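Local coordinates for protein putative thioesterase (Escherichia coli, PDB 5UGZ) that acts as an unusual intermediate-releasing type II thioesterase of the colibactin NRPS/PKS biosynthetic pathway, at residues P30-S35 against N177-Y182; A121-G126 against P197-H202; A146-I151 against P173-D178; A191-C196 against F220-T225. All blocks are in the same frame, centred on the assembly; numbering follows the deposited sequence.

Interaction 1 of 4, residues P30-S35 against N177-Y182; sequences PYSGGS and NDYRLY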
# COMPACT_ATOMS: atom_id res chain seq x y z
N PRO A 30 -3.92 -1.95 -2.21
CA PRO A 30 -3.08 -2.50 -3.28
C PRO A 30 -2.12 -1.47 -3.86
O PRO A 30 -2.20 -0.26 -3.62
CB PRO A 30 -4.12 -2.95 -4.32
CG PRO A 30 -5.26 -2.02 -4.13
CD PRO A 30 -5.28 -1.63 -2.67
N TYR A 31 -1.18 -1.97 -4.66
CA TYR A 31 -0.24 -1.11 -5.35
C TYR A 31 -0.88 -0.49 -6.60
O TYR A 31 -2.05 -0.70 -6.90
CB TYR A 31 1.01 -1.90 -5.73
CG TYR A 31 0.69 -3.27 -6.25
CD1 TYR A 31 -0.13 -3.43 -7.38
CD2 TYR A 31 1.20 -4.40 -5.64
CE1 TYR A 31 -0.43 -4.69 -7.87
CE2 TYR A 31 0.92 -5.66 -6.13
CZ TYR A 31 0.10 -5.79 -7.25
OH TYR A 31 -0.20 -7.03 -7.72
N SER A 32 -0.09 0.28 -7.35
CA SER A 32 -0.60 1.00 -8.52
C SER A 32 -1.10 0.05 -9.60
O SER A 32 -0.40 -0.90 -9.96
CB SER A 32 0.47 1.92 -9.09
OG SER A 32 0.82 2.96 -8.18
N GLY A 33 -2.30 0.32 -10.13
CA GLY A 33 -2.95 -0.58 -11.06
C GLY A 33 -3.60 -1.79 -10.43
O GLY A 33 -4.35 -2.51 -11.13
N GLY A 34 -3.36 -2.05 -9.14
CA GLY A 34 -3.84 -3.26 -8.50
C GLY A 34 -5.25 -3.12 -7.93
O GLY A 34 -5.83 -2.03 -7.86
N SER A 35 -5.78 -4.27 -7.51
CA SER A 35 -7.11 -4.37 -6.92
C SER A 35 -7.01 -5.14 -5.61
O SER A 35 -5.98 -5.74 -5.29
CB SER A 35 -8.11 -5.05 -7.88
OG SER A 35 -7.89 -6.44 -7.96
N ASN A 177 -3.70 6.26 -14.01
CA ASN A 177 -4.33 7.07 -12.99
C ASN A 177 -3.61 6.94 -11.65
O ASN A 177 -3.38 7.94 -10.96
CB ASN A 177 -5.79 6.69 -12.82
CG ASN A 177 -6.50 7.55 -11.78
OD1 ASN A 177 -6.45 7.28 -10.58
ND2 ASN A 177 -7.12 8.62 -12.24
N ASP A 178 -3.29 5.70 -11.25
CA ASP A 178 -2.61 5.49 -9.98
C ASP A 178 -1.21 6.10 -9.97
O ASP A 178 -0.73 6.54 -8.92
CB ASP A 178 -2.53 4.01 -9.64
CG ASP A 178 -3.86 3.47 -9.17
OD1 ASP A 178 -4.78 4.30 -8.97
OD2 ASP A 178 -3.99 2.25 -8.98
N TYR A 179 -0.53 6.11 -11.12
CA TYR A 179 0.72 6.85 -11.19
C TYR A 179 0.48 8.35 -11.04
O TYR A 179 1.23 9.03 -10.35
CB TYR A 179 1.44 6.53 -12.49
CG TYR A 179 2.34 5.33 -12.34
CD1 TYR A 179 1.83 4.04 -12.40
CD2 TYR A 179 3.70 5.49 -12.12
CE1 TYR A 179 2.65 2.95 -12.26
CE2 TYR A 179 4.52 4.40 -11.97
CZ TYR A 179 4.00 3.13 -12.04
OH TYR A 179 4.84 2.06 -11.90
N ARG A 180 -0.59 8.86 -11.67
CA ARG A 180 -0.92 10.27 -11.52
C ARG A 180 -1.11 10.63 -10.05
O ARG A 180 -0.59 11.65 -9.58
CB ARG A 180 -2.18 10.61 -12.33
CG ARG A 180 -2.41 12.11 -12.53
CD ARG A 180 -3.72 12.36 -13.25
NE ARG A 180 -3.96 13.79 -13.43
CZ ARG A 180 -4.75 14.53 -12.65
NH1 ARG A 180 -5.38 13.97 -11.63
NH2 ARG A 180 -4.90 15.82 -12.89
N LEU A 181 -1.85 9.81 -9.31
CA LEU A 181 -2.03 10.06 -7.88
C LEU A 181 -0.69 10.12 -7.16
O LEU A 181 -0.46 11.02 -6.34
CB LEU A 181 -2.92 8.98 -7.26
CG LEU A 181 -4.32 8.91 -7.83
CD1 LEU A 181 -5.14 7.86 -7.10
CD2 LEU A 181 -4.94 10.28 -7.71
N TYR A 182 0.21 9.17 -7.43
CA TYR A 182 1.44 9.16 -6.65
C TYR A 182 2.39 10.27 -7.08
O TYR A 182 3.09 10.84 -6.24
CB TYR A 182 2.11 7.78 -6.74
CG TYR A 182 3.42 7.67 -5.97
CD1 TYR A 182 3.45 7.30 -4.63
CD2 TYR A 182 4.63 7.94 -6.59
CE1 TYR A 182 4.67 7.21 -3.93
CE2 TYR A 182 5.85 7.84 -5.92
CZ TYR A 182 5.87 7.48 -4.59
OH TYR A 182 7.09 7.39 -3.95
O HOH W 1 -4.19 1.60 -5.73
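S32 and D178 bring their CA atoms to 5.1 Å where the type II beta turn from Y31 to G34 meets helix 165-183. The turn offers the backbone N-H of G33 to the aspartate: G33 N reaches D178 OD2 at 2.8 Å, with 156° at the hydrogen. It meets the oxygen on the anti side, 16° out of the carboxylate plane. With CG of D178 anti to its carbonyl carbon (chi1 -76°), the carboxylate is brought up to the turn, and OD2 also forms a salt bridge with R60, which in addition donates to G34 O. Positive phi at G33 suits the glycine there. The turn follows strand 24-29, the first in the chain, of an alpha/beta-hydrolase fold, a loop that often contributes to the oxyanion hole in such enzymes. Replacing D178 with an alanine would probably leave the G33 N-H and the R60 guanidinium without their shared acceptor, freeing the turn to shift. Beside this polar grip, S32 CB sits 3.7 Å from D178 CB and approaches the Y179 ring obliquely, 4.0 Å from CE1. A water adds weak bonds to Y31 O and D178 OD2, while the Y31 hydroxyl turns elsewhere, to D239.

Interaction 2 of 4, residues A121-G126 against P197-H202; sequences ALFFSG and PIVLFH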
# COMPACT_ATOMS: atom_id res chain seq x y z
N ALA A 121 -0.58 -1.58 14.52
CA ALA A 121 0.66 -1.58 13.76
C ALA A 121 0.32 -1.19 12.34
O ALA A 121 -0.84 -1.28 11.91
CB ALA A 121 1.33 -2.95 13.76
N LEU A 122 1.35 -0.77 11.62
CA LEU A 122 1.25 -0.31 10.24
C LEU A 122 2.37 -0.94 9.46
O LEU A 122 3.50 -1.03 9.96
CB LEU A 122 1.35 1.23 10.12
CG LEU A 122 0.19 2.07 10.69
CD1 LEU A 122 0.64 3.51 10.82
CD2 LEU A 122 -1.05 1.99 9.82
N PHE A 123 2.07 -1.38 8.24
CA PHE A 123 3.02 -2.04 7.35
C PHE A 123 3.09 -1.24 6.07
O PHE A 123 2.07 -1.04 5.40
CB PHE A 123 2.60 -3.49 7.06
CG PHE A 123 2.35 -4.30 8.30
CD1 PHE A 123 3.38 -5.03 8.88
CD2 PHE A 123 1.10 -4.34 8.89
CE1 PHE A 123 3.17 -5.79 10.02
CE2 PHE A 123 0.87 -5.08 10.03
CZ PHE A 123 1.92 -5.81 10.60
N PHE A 124 4.28 -0.75 5.72
CA PHE A 124 4.49 -0.03 4.47
C PHE A 124 5.45 -0.87 3.65
O PHE A 124 6.65 -0.96 3.96
CB PHE A 124 5.03 1.38 4.70
CG PHE A 124 4.17 2.22 5.60
CD1 PHE A 124 2.91 2.64 5.18
CD2 PHE A 124 4.59 2.57 6.87
CE1 PHE A 124 2.11 3.40 6.01
CE2 PHE A 124 3.78 3.33 7.70
CZ PHE A 124 2.54 3.75 7.26
N SER A 125 4.92 -1.49 2.61
CA SER A 125 5.66 -2.41 1.76
C SER A 125 6.03 -1.71 0.45
O SER A 125 5.21 -1.01 -0.15
CB SER A 125 4.82 -3.66 1.53
OG SER A 125 5.53 -4.66 0.85
N GLY A 126 7.27 -1.91 0.02
CA GLY A 126 7.73 -1.34 -1.25
C GLY A 126 7.44 0.14 -1.38
O GLY A 126 7.00 0.61 -2.43
N PRO A 197 3.94 0.57 16.20
CA PRO A 197 5.12 0.14 15.44
C PRO A 197 4.88 0.21 13.94
O PRO A 197 3.77 -0.01 13.46
CB PRO A 197 5.34 -1.30 15.91
CG PRO A 197 4.43 -1.50 17.07
CD PRO A 197 3.31 -0.54 16.93
N ILE A 198 5.93 0.56 13.21
CA ILE A 198 5.93 0.56 11.75
C ILE A 198 6.83 -0.57 11.28
O ILE A 198 7.97 -0.70 11.74
CB ILE A 198 6.43 1.91 11.18
CG1 ILE A 198 5.43 3.04 11.46
CG2 ILE A 198 6.74 1.77 9.71
CD1 ILE A 198 5.77 4.34 10.72
N VAL A 199 6.33 -1.39 10.36
CA VAL A 199 7.14 -2.43 9.73
C VAL A 199 7.26 -2.09 8.25
O VAL A 199 6.27 -1.78 7.60
CB VAL A 199 6.53 -3.83 9.92
CG1 VAL A 199 7.42 -4.90 9.29
CG2 VAL A 199 6.30 -4.10 11.40
N LEU A 200 8.49 -2.14 7.74
CA LEU A 200 8.80 -1.81 6.36
C LEU A 200 9.26 -3.07 5.64
O LEU A 200 10.09 -3.82 6.16
CB LEU A 200 9.87 -0.72 6.28
CG LEU A 200 9.62 0.57 7.06
CD1 LEU A 200 10.85 1.47 6.96
CD2 LEU A 200 8.38 1.30 6.55
N PHE A 201 8.71 -3.30 4.44
CA PHE A 201 9.06 -4.44 3.60
C PHE A 201 9.71 -3.93 2.32
O PHE A 201 9.22 -2.99 1.68
CB PHE A 201 7.84 -5.29 3.24
CG PHE A 201 7.23 -6.02 4.40
CD1 PHE A 201 7.81 -7.16 4.90
CD2 PHE A 201 6.07 -5.57 4.98
CE1 PHE A 201 7.26 -7.83 5.97
CE2 PHE A 201 5.51 -6.25 6.05
CZ PHE A 201 6.11 -7.37 6.54
N HIS A 202 10.81 -4.58 1.93
CA HIS A 202 11.65 -4.11 0.85
C HIS A 202 12.24 -5.32 0.14
O HIS A 202 12.71 -6.25 0.80
CB HIS A 202 12.75 -3.18 1.41
CG HIS A 202 13.68 -2.62 0.38
ND1 HIS A 202 13.25 -1.82 -0.65
CD2 HIS A 202 15.02 -2.75 0.23
CE1 HIS A 202 14.29 -1.48 -1.40
NE2 HIS A 202 15.38 -2.03 -0.88
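F123 lies side by side with V199 and F201 on one face of the sheet, its CD1 3.5 Å from V199 CB. The same CD1 comes to the edge of the F201 ring, near the ring plane, at 3.7 Å from F201 CE2. On the other face F124 crosses I198 and L200: I198 CG2, 3.7 Å from F124 CD2, and L200 CD2 both meet the edge of its ring. CG of F124 is anti to the carbonyl carbon (chi1 -56°), which turns the ring so that its CD2-CE2 edge lies against I198, while W217 stacks on the ring. These side chains clothe two neighbouring parallel strands, 121-125 and 198-203, the fourth and fifth across the six-stranded sheet of an alpha/beta-hydrolase fold, where their short segments cross at -19°. Between the faces five backbone bonds alternate from strand to strand, including V199 N to L122 O and F124 N to V199 O, each 2.9 Å. Further along, F201 N to F124 O is longer, 3.2 Å. At the polar edge, S125 OG touches F201 CB but is bonded to H97, and G126 N closes the pairing with F201 O at 2.8 Å.

Interaction 3 of 4, residues A146-I151 against P173-D178; sequences AFMEEI and PIIKND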
# COMPACT_ATOMS: atom_id res chain seq x y z
N ALA A 146 3.94 4.95 -24.66
CA ALA A 146 5.25 5.23 -24.06
C ALA A 146 5.24 5.02 -22.55
O ALA A 146 6.25 4.58 -21.98
CB ALA A 146 5.66 6.66 -24.40
N PHE A 147 4.13 5.34 -21.88
CA PHE A 147 4.02 5.11 -20.44
C PHE A 147 4.20 3.63 -20.11
O PHE A 147 5.06 3.25 -19.31
CB PHE A 147 2.66 5.62 -19.94
CG PHE A 147 2.39 5.34 -18.49
CD1 PHE A 147 2.93 6.14 -17.49
CD2 PHE A 147 1.57 4.28 -18.12
CE1 PHE A 147 2.67 5.87 -16.15
CE2 PHE A 147 1.31 4.01 -16.78
CZ PHE A 147 1.86 4.81 -15.79
N MET A 148 3.41 2.76 -20.76
CA MET A 148 3.44 1.34 -20.42
C MET A 148 4.79 0.72 -20.73
O MET A 148 5.22 -0.20 -20.02
CB MET A 148 2.33 0.60 -21.15
CG MET A 148 0.93 1.04 -20.74
SD MET A 148 0.63 0.80 -18.98
CE MET A 148 0.83 -0.98 -18.87
N GLU A 149 5.47 1.18 -21.78
CA GLU A 149 6.82 0.69 -22.05
C GLU A 149 7.76 1.12 -20.93
O GLU A 149 8.62 0.34 -20.50
CB GLU A 149 7.31 1.18 -23.42
CG GLU A 149 6.47 0.66 -24.60
CD GLU A 149 7.03 1.07 -25.97
OE1 GLU A 149 8.14 0.61 -26.33
OE2 GLU A 149 6.37 1.84 -26.70
N GLU A 150 7.60 2.34 -20.43
CA GLU A 150 8.49 2.80 -19.37
C GLU A 150 8.26 2.04 -18.07
O GLU A 150 9.22 1.76 -17.34
CB GLU A 150 8.31 4.29 -19.13
CG GLU A 150 9.27 4.83 -18.10
CD GLU A 150 10.73 4.71 -18.53
OE1 GLU A 150 11.01 4.68 -19.75
OE2 GLU A 150 11.61 4.66 -17.65
N ILE A 151 7.01 1.72 -17.73
CA ILE A 151 6.80 1.08 -16.44
C ILE A 151 7.12 -0.41 -16.52
O ILE A 151 7.52 -1.01 -15.52
CB ILE A 151 5.39 1.34 -15.88
CG1 ILE A 151 4.31 0.67 -16.72
CG2 ILE A 151 5.14 2.85 -15.72
CD1 ILE A 151 2.96 0.64 -16.02
N PRO A 173 -5.53 2.78 -18.60
CA PRO A 173 -6.06 3.94 -17.87
C PRO A 173 -6.00 3.79 -16.36
O PRO A 173 -5.79 4.78 -15.65
CB PRO A 173 -7.51 4.04 -18.35
CG PRO A 173 -7.54 3.30 -19.62
CD PRO A 173 -6.51 2.22 -19.54
N ILE A 174 -6.18 2.57 -15.85
CA ILE A 174 -6.23 2.37 -14.40
C ILE A 174 -4.86 2.59 -13.77
O ILE A 174 -4.72 3.39 -12.84
CB ILE A 174 -6.80 0.98 -14.09
CG1 ILE A 174 -8.27 0.90 -14.54
CG2 ILE A 174 -6.68 0.67 -12.62
CD1 ILE A 174 -8.72 -0.52 -14.87
N ILE A 175 -3.83 1.91 -14.28
CA ILE A 175 -2.48 2.05 -13.73
C ILE A 175 -1.92 3.45 -13.97
O ILE A 175 -1.16 3.97 -13.14
CB ILE A 175 -1.55 0.94 -14.30
CG1 ILE A 175 -0.11 1.10 -13.78
CG2 ILE A 175 -1.58 0.90 -15.82
CD1 ILE A 175 0.64 -0.22 -13.59
N LYS A 176 -2.29 4.10 -15.08
CA LYS A 176 -1.82 5.46 -15.35
C LYS A 176 -2.42 6.45 -14.36
O LYS A 176 -1.75 7.39 -13.91
CB LYS A 176 -2.18 5.86 -16.78
CG LYS A 176 -1.33 6.98 -17.33
CD LYS A 176 -1.70 7.23 -18.77
CE LYS A 176 -0.67 8.08 -19.49
NZ LYS A 176 -1.19 8.47 -20.83
N ASN A 177 -3.70 6.26 -14.01
CA ASN A 177 -4.33 7.07 -12.99
C ASN A 177 -3.61 6.94 -11.65
O ASN A 177 -3.38 7.94 -10.96
CB ASN A 177 -5.79 6.69 -12.82
CG ASN A 177 -6.50 7.55 -11.78
OD1 ASN A 177 -6.45 7.28 -10.58
ND2 ASN A 177 -7.12 8.62 -12.24
N ASP A 178 -3.29 5.70 -11.25
CA ASP A 178 -2.61 5.49 -9.98
C ASP A 178 -1.21 6.10 -9.97
O ASP A 178 -0.73 6.54 -8.92
CB ASP A 178 -2.53 4.01 -9.64
CG ASP A 178 -3.86 3.47 -9.17
OD1 ASP A 178 -4.78 4.30 -8.97
OD2 ASP A 178 -3.99 2.25 -8.98
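F147 holds its ring between two aliphatic groups. Over the centre of one face lies K176 CG, 3.9 Å from the ring centroid and 8° off the normal, a CH-pi contact; the opposite face carries I151 CG2 from its own helix, offset toward the rim. The CE2 corner comes to 3.7 Å from K176 CA, and Y179 meets the ring edge-to-face. F147 reaches across because its CG stands anti to the backbone N (chi1 175°), straight toward helix 165-183. K176 also keeps its chain extended, so that its methylenes run across the ring and NZ continues to a salt bridge with D144 and a bond to L142 O. Beside this, I151 and I175 meet tip to tip, and the 3.5 Å between I151 CD1 and I175 CD1 is tighter than usual van der Waals contact. M148, bent along its chain, lays SD 3.9 Å from I175 CG2. The axes of the two short helical segments stay 11.0 Å apart at 72°, so the gap is bridged by side chains, F147 reaching as far as the other backbone. Along the chain both helices fall between strands 121-125 and 198-203, consistent with the helical lid of type II thioesterases. With no hydrogen bond joining the two segments, the contact depends on apolar fit, and the lysine serves it twice, by covering a ring with its carbons and carrying its charge to D144 beyond.

Interaction 4 of 4, residues A191-C196 against F220-T225; sequences ARTLTC and FTTRKT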
# COMPACT_ATOMS: atom_id res chain seq x y z
N ALA A 191 -0.46 16.58 12.23
CA ALA A 191 -0.71 17.14 13.55
C ALA A 191 -0.37 16.20 14.69
O ALA A 191 -0.74 16.48 15.84
CB ALA A 191 -2.19 17.55 13.67
N ARG A 192 0.32 15.10 14.42
CA ARG A 192 0.47 14.07 15.44
C ARG A 192 1.50 13.08 14.97
O ARG A 192 1.63 12.85 13.76
CB ARG A 192 -0.85 13.35 15.68
CG ARG A 192 -1.18 12.51 14.48
CD ARG A 192 -2.39 11.71 14.69
NE ARG A 192 -3.58 12.53 14.76
CZ ARG A 192 -4.17 13.07 13.71
NH1 ARG A 192 -3.66 12.92 12.49
NH2 ARG A 192 -5.27 13.78 13.87
N THR A 193 2.21 12.49 15.92
CA THR A 193 3.12 11.37 15.66
C THR A 193 2.38 10.08 15.98
O THR A 193 1.79 9.95 17.06
CB THR A 193 4.39 11.45 16.52
OG1 THR A 193 5.09 12.66 16.24
CG2 THR A 193 5.31 10.31 16.19
N LEU A 194 2.40 9.14 15.03
CA LEU A 194 1.86 7.82 15.30
C LEU A 194 2.54 7.23 16.53
O LEU A 194 3.69 7.54 16.85
CB LEU A 194 2.05 6.92 14.07
CG LEU A 194 1.34 7.46 12.82
CD1 LEU A 194 1.65 6.64 11.58
CD2 LEU A 194 -0.14 7.52 13.03
N THR A 195 1.79 6.41 17.26
CA THR A 195 2.30 5.74 18.46
C THR A 195 2.18 4.22 18.34
O THR A 195 1.94 3.53 19.33
CB THR A 195 1.56 6.21 19.70
OG1 THR A 195 0.20 5.77 19.64
CG2 THR A 195 1.57 7.69 19.80
N CYS A 196 2.32 3.68 17.14
CA CYS A 196 2.32 2.24 16.94
C CYS A 196 3.58 1.85 16.18
O CYS A 196 4.25 2.71 15.60
CB CYS A 196 1.07 1.80 16.16
SG CYS A 196 0.96 2.50 14.52
N PHE A 220 8.03 9.16 12.02
CA PHE A 220 6.57 9.18 11.89
C PHE A 220 5.85 8.37 12.95
O PHE A 220 4.62 8.38 12.99
CB PHE A 220 6.18 8.70 10.48
CG PHE A 220 6.56 9.67 9.41
CD1 PHE A 220 5.85 10.85 9.25
CD2 PHE A 220 7.65 9.44 8.58
CE1 PHE A 220 6.21 11.76 8.28
CE2 PHE A 220 8.01 10.35 7.60
CZ PHE A 220 7.30 11.51 7.46
N THR A 221 6.60 7.69 13.83
CA THR A 221 6.04 6.98 14.97
C THR A 221 6.98 7.14 16.16
O THR A 221 8.19 7.29 16.00
CB THR A 221 5.82 5.49 14.66
OG1 THR A 221 5.21 4.84 15.78
CG2 THR A 221 7.15 4.83 14.37
N THR A 222 6.40 7.13 17.37
CA THR A 222 7.23 7.10 18.57
C THR A 222 7.71 5.71 18.92
O THR A 222 8.55 5.57 19.81
CB THR A 222 6.48 7.64 19.77
OG1 THR A 222 5.35 6.79 20.01
CG2 THR A 222 6.03 9.06 19.53
N ARG A 223 7.19 4.68 18.26
CA ARG A 223 7.60 3.33 18.57
C ARG A 223 8.67 2.86 17.59
O ARG A 223 9.18 3.61 16.75
CB ARG A 223 6.39 2.39 18.61
CG ARG A 223 5.48 2.80 19.74
CD ARG A 223 4.59 1.70 20.28
NE ARG A 223 5.24 0.41 20.45
CZ ARG A 223 4.60 -0.66 20.90
NH1 ARG A 223 3.32 -0.58 21.24
NH2 ARG A 223 5.23 -1.82 21.02
N LYS A 224 9.06 1.61 17.76
CA LYS A 224 10.11 1.02 16.94
C LYS A 224 9.65 0.92 15.49
O LYS A 224 8.53 0.48 15.20
CB LYS A 224 10.46 -0.35 17.52
CG LYS A 224 11.42 -1.19 16.72
CD LYS A 224 11.65 -2.51 17.43
CE LYS A 224 12.83 -3.30 16.86
NZ LYS A 224 12.46 -4.11 15.64
N THR A 225 10.49 1.36 14.57
CA THR A 225 10.40 0.97 13.17
C THR A 225 11.24 -0.28 12.95
O THR A 225 12.28 -0.47 13.60
CB THR A 225 10.88 2.10 12.27
OG1 THR A 225 9.99 3.22 12.39
CG2 THR A 225 10.97 1.64 10.82
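L194 O accepts a hydrogen bond from T222 N at 2.8 Å with 154° at the hydrogen, and T221 CA adds a weaker CA-H...O contact at 3.1 Å. L194 N returns a weak bond to F220 O, giving a single backbone bridge between L194 and T221. T221 OG1, anti to its own backbone N (chi1 -177°), accepts from R223 N at 3.2 Å and thereby forms an ST turn. The same hydroxyl lies toward C196 O, but that approach is modelled too short to be trusted in detail. At the exposed side, T193 CG2 packs on T222 CG2 at 3.6 Å, and T195 runs alongside T222, its CB facing the T222 hydroxyl. R223 bends at chi3 and lays its CD 3.4 Å from T195 O, with CB near C196 O, while its guanidinium passes on to bond G260 O at the chain end. An alanine at R223 would lose the methylenes over T195 O and would probably leave the carbonyl of G260 without its mate, letting the C-terminus move. The two loops feed neighbouring parallel strands of the sheet, 198-203 and 225-230, and L194 turns inward to L122, H109 and L112 while F220 meets F105 edge-to-face. Backbone polar atoms thus do most of the joining here: one sound bond from T222 N and a weak one from L194 N tie the loops, the T221 hydroxyl holds its own loop in the ST turn, and methyl groups fill in at the solvent side.

Overall arrangement
Interactions 2 and 3 are both buried, 2 within the sheet and 3 between helices away from it; 1 and 4 are partly buried. Interaction 2 joins two strands by regular backbone bonds flanked by aromatic and aliphatic side chains. Interaction 4 touches it at the start of those strands, where I198 N probably bonds K224 O and L122 packs on L194; nearer the surface, its chemistry shifts to irregular loop bonds and threonines. Interactions 1 and 3 lie on the other side of the chain's centre and both use helix 165-183, sharing N177 and D178. They meet directly through Y179 against F147 and G33 against I175. Interaction 3 is apolar helix packing, whereas interaction 1 ties the loop after strand 24-29 to that helix by a charged group.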